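Local coordinates for uncharacterized protein Ta1441 (Thermoplasma acidophilum, PDB 3GAA), which is of unknown function but may act as a PAC2-type proteasome assembly chaperone, at residues N25-L30 with T88-M93; A44-E49 with L212-D217; G52-A57 with I81-S86; A119-I124 with K179-S184. All coordinates share one frame; numbering follows the deposited sequence.

How the interactions relate
From the N terminus, strand 28-32 opens interaction 1, and helix 39-51 follows and opens interaction 2. The chain then enters strand 54-60 and turns back along strand 79-83, so interaction 3 closes a loop nested inside that of interaction 1, which closes on strand 89-94. Interaction 4 comes later in series, joining strands 121-130 and 181-190. Interaction 2 closes last, at 212-217; its loop crosses that of interaction 1 and encloses interactions 3 and 4. Interactions 1, 3 and 4 are pairings within one mixed sheet, linked by Val-91 with Tyr-82 and Val-29 with Val-123, whereas interaction 2 ties helix 39-51 to the segment leading into the C-terminal helix.

Interaction 1 of 4, residues N25-L30 with T88-M93; sequences NNPVVL and TVLVAM
Thr-88 meets the loop that precedes strand 28-32 with its methyl group, CG2 lying 3.3 Å from Asn-25 O. The carboxamide of Asn-25 is engaged elsewhere, its ND2 bonding to Ser-86 O. The carbonyl of Thr-88 starts the strand pairing by accepting from Val-28 N at 2.9 Å, with the donor standing 44° above the carbonyl plane. Val-89 makes no backbone hydrogen bond to 25-30; its CG2 lies beside Val-28 CG1, the two valines pointing the same way, while Val-89 CG1 meets Leu-30 CD1 at 3.9 Å. This is parallel pairing between two central strands of the mixed α/β sheet, and Leu-90 is its pivot: its N donates to Val-28 O and its O accepts from Leu-30 N in a nearly straight bond, 174° at the hydrogen. The side chain of Leu-90 emerges on the other face from Val-89. Leu-90 CG rests 3.9 Å from Pro-27 CB, and Leu-90 CB lies 3.8 Å from Val-29 CG2. That methyl is anti to its own carbonyl carbon, beside the backbone N, with CG1 anti to N (chi1 -176°). Helix 103-117 closes over this face through Ile-114, Val-117 and Trp-113. An alanine in place of Val-29 would probably open a gap between Leu-90 and Ile-114, leaving the leucine CB and CD1 without their methyl neighbour. Val-91 returns to the face of Val-89, its CG2 4.2 Å from Leu-30 CD1, beneath Ala-44 and Ile-47 of helix 39-51. Ala-92 N donates to Leu-30 O at 2.9 Å, nearly along the C=O axis.

Interaction 2 of 4, residues A44-E49 with L212-D217; sequences ASYIVE and LKIKTD
Thr-216, whose backbone nitrogen meets the phenol of Tyr-46, turns its own hydroxyl back on the chain: OG1 donates to Lys-215 O at 2.6 Å, in the carbonyl plane and on a lone pair. The contact is a helix-to-loop junction in the PAC2 domain, where the segment linking helix 196-210 to helix 219-243 passes helix 39-51, just where a coiled coil is predicted to begin. With CG anti to the backbone N (chi1 -178°), the ring of Tyr-46 starts out from the helix toward 212-217. Its OH arrives 2.9 Å from Thr-216 N, which sits at the ring edge and near the ring plane. Farther back along the ring, Tyr-46 CE1 lies 4.1 Å from Ile-214 CG2. The side chains of Tyr-46 and Ile-214 run antiparallel past one another, and the methyl approaches the ring obliquely. The backbone of Ile-214 is itself fixed by a hydrogen bond from its N to Asn-207 OD1 on helix 196-210. Leu-219 and Gln-222 of helix 219-243 also pack against Tyr-46, which is buried between that helix and the loop. One residue on, Ile-47 meets the other branch of Ile-214. Both isoleucines also touch Ile-203 of helix 196-210, forming a small aliphatic cluster beside the tyrosine. The two meet only loosely, Ile-47 CB lying 4.4 Å from Ile-214 CD1.

Interaction 3 of 4, residues G52-A57 with I81-S86; sequences GMHQVA and IYANNS
The imidazole of His-54 carries Ala-83 O over one face, 3.2 Å above the ring plane and offset toward the rim, while Asn-84 O approaches CE1 obliquely. With CG between the backbone N and the carbonyl carbon (chi1 67°), the ring starts out toward Ala-83, and NE2 of His-54 comes to 3.7 Å from Ala-83 CB. On Tyr-82, one face receives Gln-55 CG, 3.9 Å above the plane and again toward the rim, with the amide plane 47° from the ring. An alanine in place of His-54 would probably leave Ala-83 CB and O without the ring beside them, although the backbone bonds could remain. Those bonds make His-54 and Ala-83 an antiparallel hydrogen-bonded pair: His-54 N donates to Ala-83 O at 2.9 Å and Ala-83 N returns to His-54 O. The register then slips by one residue in a classic beta bulge. Val-56 N and Ala-57 N both donate to Ile-81 O, at 3.0 and 3.3 Å respectively, so one carbonyl is gripped twice. Val-56 CG2 rests on Ala-83 CB at 3.6 Å. A Schellman motif with Gly-52 at C-prime ends helix 39-51 just before Met-53, which packs on Val-89 and Val-91 of strand 89-94. Trp-113 of helix 103-117 covers Val-56, Ala-57 and Ile-81, and Ala-57 pairs antiparallel with a strand of the second subunit, carrying the sheet across the interface.

Interaction 4 of 4, residues A119-I124 with K179-S184; sequences ASEIVI and KITGLS
Ile-122 uses both its backbone polar atoms on the neighbouring strand: its N donates to Thr-181 O at 2.9 Å, in the carbonyl plane, and its O accepts from Leu-183 N at 3.1 Å. Leu-183 O in turn takes the N-H of Ile-124 at 2.9 Å, which gives the regular stagger of parallel strands, here 121-130 and 181-190 of the mixed sheet, with helices on both faces. Ile-124 O receives a side-chain donor, Ser-184 OG, at 3.2 Å; OG is anti to the serine backbone N (chi1 158°) and stands 38° above the carbonyl plane. The carboxylate of Glu-121 lies alongside Thr-181, Glu-121 OE1 3.4 Å from Thr-181 CG2. Its charge is answered elsewhere, as OE1 forms a salt bridge with Lys-147 and accepts from Tyr-210 OH, while Ser-120 OG is bonded to Asn-26 O and Pro-27 O. On the same face as Glu-121, both methyls of Val-123 meet Leu-183 CD2, the two side chains pointing the same way. Ala-119 O is bonded by Arg-22 of the third subunit. Tyr-210 of helix 196-210 touches Val-123 and Leu-183, whereas Ile-122 and Ile-124 face helix 166-178, and strand 28-32 flanks 121-130 on its other edge.

Interaction 1 of 4, residues N25-L30 with T88-M93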
loop_
_atom_site.group_PDB
_atom_site.type_symbol
_atom_site.label_atom_id
_atom_site.label_comp_id
_atom_site.label_asym_id
_atom_site.label_seq_id
_atom_site.Cartn_x
_atom_site.Cartn_y
_atom_site.Cartn_z
ATOM N N ASN A 25 -33.322 9.788 -5.836
ATOM C CA ASN A 25 -34.444 8.920 -6.176
ATOM C C ASN A 25 -34.265 8.431 -7.570
ATOM O O ASN A 25 -34.911 8.876 -8.487
ATOM C CB ASN A 25 -35.760 9.667 -5.991
ATOM C CG ASN A 25 -35.886 10.246 -4.560
ATOM O OD1 ASN A 25 -35.961 9.473 -3.594
ATOM N ND2 ASN A 25 -35.837 11.596 -4.411
ATOM N N ASN A 26 -33.309 7.549 -7.735
ATOM C CA ASN A 26 -33.205 6.716 -8.943
ATOM C C ASN A 26 -33.108 7.324 -10.355
ATOM O O ASN A 26 -33.753 6.860 -11.294
ATOM C CB ASN A 26 -34.302 5.694 -8.912
ATOM C CG ASN A 26 -33.725 4.358 -8.959
ATOM O OD1 ASN A 26 -33.093 3.925 -7.961
ATOM N ND2 ASN A 26 -33.768 3.719 -10.152
ATOM N N PRO A 27 -32.223 8.307 -10.498
ATOM C CA PRO A 27 -32.335 9.340 -11.500
ATOM C C PRO A 27 -32.052 8.866 -12.900
ATOM O O PRO A 27 -31.358 7.867 -13.074
ATOM C CB PRO A 27 -31.271 10.338 -11.058
ATOM C CG PRO A 27 -30.271 9.522 -10.334
ATOM C CD PRO A 27 -31.024 8.473 -9.662
ATOM N N VAL A 28 -32.621 9.552 -13.884
ATOM C CA VAL A 28 -32.239 9.315 -15.278
ATOM C C VAL A 28 -31.193 10.343 -15.632
ATOM O O VAL A 28 -31.424 11.541 -15.384
ATOM C CB VAL A 28 -33.400 9.392 -16.300
ATOM C CG1 VAL A 28 -34.321 10.452 -15.987
ATOM C CG2 VAL A 28 -32.828 9.655 -17.644
ATOM N N VAL A 29 -30.067 9.895 -16.196
ATOM C CA VAL A 29 -28.946 10.789 -16.444
ATOM C C VAL A 29 -28.769 11.151 -17.910
ATOM O O VAL A 29 -28.551 10.281 -18.739
ATOM C CB VAL A 29 -27.634 10.236 -15.898
ATOM C CG1 VAL A 29 -26.531 11.251 -16.112
ATOM C CG2 VAL A 29 -27.771 9.945 -14.388
ATOM N N LEU A 30 -28.828 12.440 -18.219
ATOM C CA LEU A 30 -28.681 12.895 -19.596
ATOM C C LEU A 30 -27.317 13.528 -19.783
ATOM O O LEU A 30 -26.912 14.326 -18.960
ATOM C CB LEU A 30 -29.772 13.922 -19.909
ATOM C CG LEU A 30 -31.216 13.526 -19.547
ATOM C CD1 LEU A 30 -32.120 14.781 -19.477
ATOM C CD2 LEU A 30 -31.785 12.446 -20.493
ATOM N N THR A 88 -34.307 13.197 -9.448
ATOM C CA THR A 88 -34.741 12.192 -10.409
ATOM C C THR A 88 -34.187 12.382 -11.824
ATOM O O THR A 88 -34.360 11.513 -12.659
ATOM C CB THR A 88 -36.264 12.208 -10.545
ATOM O OG1 THR A 88 -36.710 13.560 -10.425
ATOM C CG2 THR A 88 -36.920 11.362 -9.467
ATOM N N VAL A 89 -33.528 13.494 -12.114
ATOM C CA VAL A 89 -32.907 13.673 -13.424
ATOM C C VAL A 89 -31.574 14.351 -13.168
ATOM O O VAL A 89 -31.513 15.399 -12.514
ATOM C CB VAL A 89 -33.745 14.601 -14.365
ATOM C CG1 VAL A 89 -33.034 14.792 -15.698
ATOM C CG2 VAL A 89 -35.177 14.103 -14.561
ATOM N N LEU A 90 -30.509 13.755 -13.668
ATOM C CA LEU A 90 -29.258 14.418 -13.608
ATOM C C LEU A 90 -28.880 14.831 -15.020
ATOM O O LEU A 90 -29.326 14.226 -16.019
ATOM C CB LEU A 90 -28.192 13.497 -13.020
ATOM C CG LEU A 90 -28.407 12.900 -11.620
ATOM C CD1 LEU A 90 -27.188 12.133 -11.250
ATOM C CD2 LEU A 90 -28.658 13.919 -10.568
ATOM N N VAL A 91 -28.059 15.864 -15.109
ATOM C CA VAL A 91 -27.411 16.194 -16.372
ATOM C C VAL A 91 -25.899 16.301 -16.173
ATOM O O VAL A 91 -25.425 16.917 -15.236
ATOM C CB VAL A 91 -27.915 17.501 -17.007
ATOM C CG1 VAL A 91 -26.945 17.892 -18.148
ATOM C CG2 VAL A 91 -29.458 17.377 -17.425
ATOM N N ALA A 92 -25.159 15.641 -17.049
ATOM C CA ALA A 92 -23.737 15.673 -17.015
ATOM C C ALA A 92 -23.383 16.384 -18.286
ATOM O O ALA A 92 -23.852 15.987 -19.351
ATOM C CB ALA A 92 -23.205 14.263 -17.001
ATOM N N MET A 93 -22.617 17.463 -18.183
ATOM C CA MET A 93 -22.160 18.171 -19.384
ATOM C C MET A 93 -20.748 18.575 -19.308
ATOM O O MET A 93 -20.261 18.978 -18.256
ATOM C CB MET A 93 -22.939 19.443 -19.694
ATOM C CG MET A 93 -22.871 20.587 -18.675
ATOM S SD MET A 93 -24.034 21.821 -19.340
ATOM C CE MET A 93 -24.427 23.009 -18.064
#

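Interaction 2 of 4, residues A44-E49 with L212-D217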
loop_
_atom_site.group_PDB
_atom_site.type_symbol
_atom_site.label_atom_id
_atom_site.label_comp_id
_atom_site.label_asym_id
_atom_site.label_seq_id
_atom_site.Cartn_x
_atom_site.Cartn_y
_atom_site.Cartn_z
ATOM N N ALA A 44 -27.969 19.793 -23.158
ATOM C CA ALA A 44 -27.574 19.736 -21.743
ATOM C C ALA A 44 -27.874 21.065 -21.154
ATOM O O ALA A 44 -28.673 21.136 -20.228
ATOM C CB ALA A 44 -26.105 19.438 -21.552
ATOM N N SER A 45 -27.305 22.132 -21.706
ATOM C CA SER A 45 -27.560 23.463 -21.159
ATOM C C SER A 45 -28.999 23.852 -21.128
ATOM O O SER A 45 -29.479 24.324 -20.093
ATOM C CB SER A 45 -26.858 24.490 -21.956
ATOM O OG SER A 45 -25.528 24.173 -21.834
ATOM N N TYR A 46 -29.678 23.673 -22.253
ATOM C CA TYR A 46 -31.090 23.955 -22.281
ATOM C C TYR A 46 -31.785 23.288 -21.121
ATOM O O TYR A 46 -32.452 23.961 -20.379
ATOM C CB TYR A 46 -31.732 23.475 -23.556
ATOM C CG TYR A 46 -33.198 23.804 -23.604
ATOM C CD1 TYR A 46 -34.145 22.827 -23.387
ATOM C CD2 TYR A 46 -33.641 25.105 -23.844
ATOM C CE1 TYR A 46 -35.505 23.126 -23.435
ATOM C CE2 TYR A 46 -34.988 25.405 -23.896
ATOM C CZ TYR A 46 -35.916 24.394 -23.686
ATOM O OH TYR A 46 -37.259 24.630 -23.701
ATOM N N ILE A 47 -31.621 21.976 -20.937
ATOM C CA ILE A 47 -32.497 21.311 -20.016
ATOM C C ILE A 47 -32.131 21.742 -18.575
ATOM O O ILE A 47 -32.999 21.950 -17.742
ATOM C CB ILE A 47 -32.702 19.720 -20.263
ATOM C CG1 ILE A 47 -32.089 18.921 -19.152
ATOM C CG2 ILE A 47 -32.241 19.106 -21.639
ATOM C CD1 ILE A 47 -33.012 18.846 -17.913
ATOM N N VAL A 48 -30.841 21.922 -18.306
ATOM C CA VAL A 48 -30.346 22.445 -17.024
ATOM C C VAL A 48 -31.078 23.709 -16.695
ATOM O O VAL A 48 -31.659 23.851 -15.620
ATOM C CB VAL A 48 -28.852 22.845 -17.067
ATOM C CG1 VAL A 48 -28.531 23.793 -15.951
ATOM C CG2 VAL A 48 -27.919 21.615 -16.962
ATOM N N GLU A 49 -31.080 24.646 -17.619
ATOM C CA GLU A 49 -31.836 25.862 -17.401
ATOM C C GLU A 49 -33.322 25.605 -17.268
ATOM O O GLU A 49 -33.942 26.145 -16.379
ATOM C CB GLU A 49 -31.611 26.861 -18.509
ATOM C CG GLU A 49 -32.192 28.267 -18.159
ATOM C CD GLU A 49 -33.721 28.381 -18.379
ATOM O OE1 GLU A 49 -34.264 27.578 -19.206
ATOM O OE2 GLU A 49 -34.387 29.249 -17.722
ATOM N N LEU A 212 -40.010 12.814 -18.867
ATOM C CA LEU A 212 -39.591 14.048 -18.223
ATOM C C LEU A 212 -40.569 14.925 -18.907
ATOM O O LEU A 212 -41.110 14.479 -19.935
ATOM C CB LEU A 212 -38.180 14.398 -18.626
ATOM C CG LEU A 212 -37.185 13.240 -18.491
ATOM C CD1 LEU A 212 -35.758 13.789 -18.394
ATOM C CD2 LEU A 212 -37.541 12.369 -17.292
ATOM N N LYS A 213 -40.879 16.116 -18.430
ATOM C CA LYS A 213 -41.746 16.934 -19.292
ATOM C C LYS A 213 -41.104 18.256 -19.518
ATOM O O LYS A 213 -41.535 19.260 -19.024
ATOM C CB LYS A 213 -43.125 17.028 -18.701
ATOM C CG LYS A 213 -43.991 15.781 -18.988
ATOM C CD LYS A 213 -44.696 15.254 -17.708
ATOM C CE LYS A 213 -45.754 16.161 -17.158
ATOM N NZ LYS A 213 -46.804 15.329 -16.446
ATOM N N ILE A 214 -40.006 18.210 -20.247
ATOM C CA ILE A 214 -39.229 19.382 -20.534
ATOM C C ILE A 214 -40.041 20.263 -21.521
ATOM O O ILE A 214 -40.648 19.776 -22.455
ATOM C CB ILE A 214 -37.885 19.002 -21.109
ATOM C CG1 ILE A 214 -37.195 17.968 -20.227
ATOM C CG2 ILE A 214 -37.021 20.162 -21.123
ATOM C CD1 ILE A 214 -36.162 17.070 -20.930
ATOM N N LYS A 215 -40.012 21.567 -21.294
ATOM C CA LYS A 215 -41.037 22.450 -21.784
ATOM C C LYS A 215 -40.936 22.866 -23.244
ATOM O O LYS A 215 -42.010 23.015 -23.894
ATOM C CB LYS A 215 -41.062 23.786 -21.027
ATOM C CG LYS A 215 -41.715 23.873 -19.715
ATOM C CD LYS A 215 -41.474 25.305 -19.093
ATOM C CE LYS A 215 -42.232 25.447 -17.720
ATOM N NZ LYS A 215 -41.880 26.668 -16.905
ATOM N N THR A 216 -39.762 23.200 -23.763
ATOM C CA THR A 216 -39.726 23.885 -25.132
ATOM C C THR A 216 -40.320 25.322 -25.348
ATOM O O THR A 216 -40.188 25.885 -26.458
ATOM C CB THR A 216 -40.321 23.052 -26.341
ATOM O OG1 THR A 216 -41.742 23.282 -26.446
ATOM C CG2 THR A 216 -39.970 21.594 -26.266
ATOM N N ASP A 217 -40.948 25.915 -24.341
ATOM C CA ASP A 217 -41.223 27.353 -24.393
ATOM C C ASP A 217 -39.917 28.180 -24.584
ATOM O O ASP A 217 -38.920 28.000 -23.846
ATOM C CB ASP A 217 -41.983 27.799 -23.151
ATOM C CG ASP A 217 -43.348 27.098 -23.015
ATOM O OD1 ASP A 217 -44.379 27.538 -23.611
ATOM O OD2 ASP A 217 -43.381 26.086 -22.291
#

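Interaction 3 of 4, residues G52-A57 with I81-S86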
loop_
_atom_site.group_PDB
_atom_site.type_symbol
_atom_site.label_atom_id
_atom_site.label_comp_id
_atom_site.label_asym_id
_atom_site.label_seq_id
_atom_site.Cartn_x
_atom_site.Cartn_y
_atom_site.Cartn_z
ATOM N N GLY A 52 -34.494 23.972 -14.255
ATOM C CA GLY A 52 -34.079 24.789 -13.109
ATOM C C GLY A 52 -33.254 23.943 -12.180
ATOM O O GLY A 52 -33.459 23.946 -10.997
ATOM N N MET A 53 -32.339 23.183 -12.760
ATOM C CA MET A 53 -31.583 22.225 -12.029
ATOM C C MET A 53 -30.505 23.042 -11.320
ATOM O O MET A 53 -30.276 24.208 -11.665
ATOM C CB MET A 53 -30.947 21.234 -12.996
ATOM C CG MET A 53 -31.915 20.419 -13.811
ATOM S SD MET A 53 -31.088 19.333 -14.960
ATOM C CE MET A 53 -31.100 17.843 -14.007
ATOM N N HIS A 54 -29.823 22.393 -10.379
ATOM C CA HIS A 54 -28.862 23.004 -9.500
ATOM C C HIS A 54 -27.570 22.198 -9.583
ATOM O O HIS A 54 -27.572 20.989 -9.884
ATOM C CB HIS A 54 -29.425 23.067 -8.042
ATOM C CG HIS A 54 -29.614 21.726 -7.383
ATOM N ND1 HIS A 54 -30.841 21.097 -7.305
ATOM C CD2 HIS A 54 -28.728 20.885 -6.783
ATOM C CE1 HIS A 54 -30.709 19.928 -6.690
ATOM N NE2 HIS A 54 -29.440 19.779 -6.349
ATOM N N GLN A 55 -26.441 22.861 -9.329
ATOM C CA GLN A 55 -25.166 22.162 -9.445
ATOM C C GLN A 55 -24.946 21.170 -8.291
ATOM O O GLN A 55 -25.292 21.441 -7.186
ATOM C CB GLN A 55 -24.018 23.150 -9.563
ATOM C CG GLN A 55 -22.943 22.564 -10.458
ATOM C CD GLN A 55 -21.627 23.284 -10.424
ATOM O OE1 GLN A 55 -21.559 24.515 -10.389
ATOM N NE2 GLN A 55 -20.557 22.508 -10.494
ATOM N N VAL A 56 -24.352 20.036 -8.564
ATOM C CA VAL A 56 -24.282 18.964 -7.626
ATOM C C VAL A 56 -22.890 18.317 -7.554
ATOM O O VAL A 56 -22.536 17.701 -6.578
ATOM C CB VAL A 56 -25.315 17.951 -8.099
ATOM C CG1 VAL A 56 -24.716 16.577 -8.347
ATOM C CG2 VAL A 56 -26.470 17.925 -7.179
ATOM N N ALA A 57 -22.096 18.435 -8.599
ATOM C CA ALA A 57 -20.805 17.746 -8.668
ATOM C C ALA A 57 -19.949 18.334 -9.792
ATOM O O ALA A 57 -20.460 18.925 -10.737
ATOM C CB ALA A 57 -21.026 16.255 -8.888
ATOM N N ILE A 81 -22.057 18.578 -13.231
ATOM C CA ILE A 81 -23.161 17.662 -13.132
ATOM C C ILE A 81 -24.246 18.306 -12.320
ATOM O O ILE A 81 -23.987 18.813 -11.260
ATOM C CB ILE A 81 -22.736 16.335 -12.504
ATOM C CG1 ILE A 81 -21.530 15.779 -13.292
ATOM C CG2 ILE A 81 -23.930 15.373 -12.438
ATOM C CD1 ILE A 81 -21.063 14.488 -12.803
ATOM N N TYR A 82 -25.465 18.271 -12.834
ATOM C CA TYR A 82 -26.584 18.903 -12.192
ATOM C C TYR A 82 -27.656 17.914 -11.857
ATOM O O TYR A 82 -27.759 16.885 -12.499
ATOM C CB TYR A 82 -27.219 19.903 -13.128
ATOM C CG TYR A 82 -26.335 21.046 -13.492
ATOM C CD1 TYR A 82 -26.468 22.293 -12.835
ATOM C CD2 TYR A 82 -25.408 20.937 -14.534
ATOM C CE1 TYR A 82 -25.680 23.392 -13.182
ATOM C CE2 TYR A 82 -24.609 22.046 -14.895
ATOM C CZ TYR A 82 -24.775 23.262 -14.203
ATOM O OH TYR A 82 -24.011 24.341 -14.506
ATOM N N ALA A 83 -28.472 18.292 -10.887
ATOM C CA ALA A 83 -29.626 17.559 -10.424
ATOM C C ALA A 83 -30.819 18.480 -10.476
ATOM O O ALA A 83 -30.725 19.669 -10.231
ATOM C CB ALA A 83 -29.420 17.154 -9.021
ATOM N N ASN A 84 -31.964 17.913 -10.786
ATOM C CA ASN A 84 -33.223 18.578 -10.535
ATOM C C ASN A 84 -33.605 18.447 -9.055
ATOM O O ASN A 84 -32.871 17.927 -8.208
ATOM C CB ASN A 84 -34.327 18.050 -11.470
ATOM C CG ASN A 84 -34.820 16.686 -11.092
ATOM O OD1 ASN A 84 -35.957 16.348 -11.343
ATOM N ND2 ASN A 84 -33.974 15.894 -10.496
ATOM N N ASN A 85 -34.775 18.949 -8.735
ATOM C CA ASN A 85 -35.101 19.147 -7.355
ATOM C C ASN A 85 -35.428 17.867 -6.607
ATOM O O ASN A 85 -35.087 17.717 -5.458
ATOM C CB ASN A 85 -36.266 20.105 -7.264
ATOM C CG ASN A 85 -36.128 21.024 -6.104
ATOM O OD1 ASN A 85 -35.922 22.216 -6.294
ATOM N ND2 ASN A 85 -36.166 20.472 -4.888
ATOM N N SER A 86 -36.102 16.947 -7.273
ATOM C CA SER A 86 -36.413 15.646 -6.706
ATOM C C SER A 86 -35.256 14.716 -6.813
ATOM O O SER A 86 -35.350 13.596 -6.371
ATOM C CB SER A 86 -37.538 15.069 -7.497
ATOM O OG SER A 86 -38.102 16.145 -8.226
#

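Interaction 4 of 4, residues A119-I124 with K179-S184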
loop_
_atom_site.group_PDB
_atom_site.type_symbol
_atom_site.label_atom_id
_atom_site.label_comp_id
_atom_site.label_asym_id
_atom_site.label_seq_id
_atom_site.Cartn_x
_atom_site.Cartn_y
_atom_site.Cartn_z
ATOM N N ALA A 119 -28.307 5.573 -10.585
ATOM C CA ALA A 119 -28.972 5.952 -11.844
ATOM C C ALA A 119 -29.600 4.746 -12.541
ATOM O O ALA A 119 -29.015 3.698 -12.584
ATOM C CB ALA A 119 -28.027 6.647 -12.745
ATOM N N SER A 120 -30.800 4.913 -13.070
ATOM C CA SER A 120 -31.516 3.839 -13.745
ATOM C C SER A 120 -31.116 3.770 -15.214
ATOM O O SER A 120 -30.854 2.696 -15.686
ATOM C CB SER A 120 -33.014 4.060 -13.626
ATOM O OG SER A 120 -33.316 5.459 -13.624
ATOM N N GLU A 121 -31.047 4.902 -15.920
ATOM C CA GLU A 121 -30.844 4.946 -17.382
ATOM C C GLU A 121 -29.993 6.152 -17.770
ATOM O O GLU A 121 -30.242 7.248 -17.277
ATOM C CB GLU A 121 -32.171 5.108 -18.120
ATOM C CG GLU A 121 -33.388 4.357 -17.517
ATOM C CD GLU A 121 -34.020 3.333 -18.480
ATOM O OE1 GLU A 121 -34.003 3.559 -19.732
ATOM O OE2 GLU A 121 -34.555 2.303 -17.979
ATOM N N ILE A 122 -29.049 5.972 -18.684
ATOM C CA ILE A 122 -28.193 7.051 -19.121
ATOM C C ILE A 122 -28.497 7.372 -20.546
ATOM O O ILE A 122 -28.537 6.487 -21.323
ATOM C CB ILE A 122 -26.734 6.636 -19.025
ATOM C CG1 ILE A 122 -26.447 6.274 -17.575
ATOM C CG2 ILE A 122 -25.798 7.741 -19.445
ATOM C CD1 ILE A 122 -25.161 5.545 -17.423
ATOM N N VAL A 123 -28.725 8.621 -20.903
ATOM C CA VAL A 123 -29.041 8.925 -22.283
ATOM C C VAL A 123 -27.942 9.797 -22.781
ATOM O O VAL A 123 -27.611 10.769 -22.125
ATOM C CB VAL A 123 -30.342 9.686 -22.369
ATOM C CG1 VAL A 123 -30.677 9.928 -23.758
ATOM C CG2 VAL A 123 -31.436 8.917 -21.676
ATOM N N ILE A 124 -27.347 9.472 -23.922
ATOM C CA ILE A 124 -26.309 10.360 -24.491
ATOM C C ILE A 124 -26.849 11.153 -25.675
ATOM O O ILE A 124 -27.403 10.575 -26.639
ATOM C CB ILE A 124 -25.077 9.628 -24.917
ATOM C CG1 ILE A 124 -24.449 8.956 -23.704
ATOM C CG2 ILE A 124 -24.120 10.599 -25.500
ATOM C CD1 ILE A 124 -23.994 7.542 -23.988
ATOM N N LYS A 179 -24.494 -3.403 -16.535
ATOM C CA LYS A 179 -25.941 -3.627 -16.674
ATOM C C LYS A 179 -26.863 -2.491 -16.253
ATOM O O LYS A 179 -27.859 -2.713 -15.621
ATOM C CB LYS A 179 -26.343 -4.930 -16.001
ATOM C CG LYS A 179 -25.973 -6.151 -16.832
ATOM C CD LYS A 179 -27.054 -7.277 -16.727
ATOM C CE LYS A 179 -28.303 -6.980 -17.618
ATOM N NZ LYS A 179 -28.044 -7.144 -19.118
ATOM N N ILE A 180 -26.515 -1.268 -16.599
ATOM C CA ILE A 180 -27.445 -0.134 -16.533
ATOM C C ILE A 180 -27.883 0.173 -17.966
ATOM O O ILE A 180 -27.080 0.010 -18.882
ATOM C CB ILE A 180 -26.755 1.122 -16.059
ATOM C CG1 ILE A 180 -26.066 0.878 -14.719
ATOM C CG2 ILE A 180 -27.766 2.256 -16.017
ATOM C CD1 ILE A 180 -25.318 2.071 -14.213
ATOM N N THR A 181 -29.117 0.620 -18.160
ATOM C CA THR A 181 -29.650 0.859 -19.500
ATOM C C THR A 181 -29.034 2.115 -19.999
ATOM O O THR A 181 -29.142 3.121 -19.318
ATOM C CB THR A 181 -31.174 1.090 -19.504
ATOM O OG1 THR A 181 -31.804 -0.071 -18.982
ATOM C CG2 THR A 181 -31.668 1.350 -20.937
ATOM N N GLY A 182 -28.376 2.045 -21.155
ATOM C CA GLY A 182 -27.752 3.199 -21.789
ATOM C C GLY A 182 -28.254 3.322 -23.227
ATOM O O GLY A 182 -28.267 2.321 -23.932
ATOM N N LEU A 183 -28.761 4.488 -23.636
ATOM C CA LEU A 183 -28.982 4.726 -25.039
ATOM C C LEU A 183 -28.457 6.028 -25.410
ATOM O O LEU A 183 -28.047 6.778 -24.566
ATOM C CB LEU A 183 -30.429 4.601 -25.496
ATOM C CG LEU A 183 -31.536 5.337 -24.810
ATOM C CD1 LEU A 183 -31.773 4.658 -23.441
ATOM C CD2 LEU A 183 -31.149 6.773 -24.717
ATOM N N SER A 184 -28.418 6.257 -26.706
ATOM C CA SER A 184 -28.057 7.524 -27.251
ATOM C C SER A 184 -29.121 7.991 -28.275
ATOM O O SER A 184 -29.682 7.172 -28.971
ATOM C CB SER A 184 -26.680 7.417 -27.884
ATOM O OG SER A 184 -26.554 8.464 -28.822
#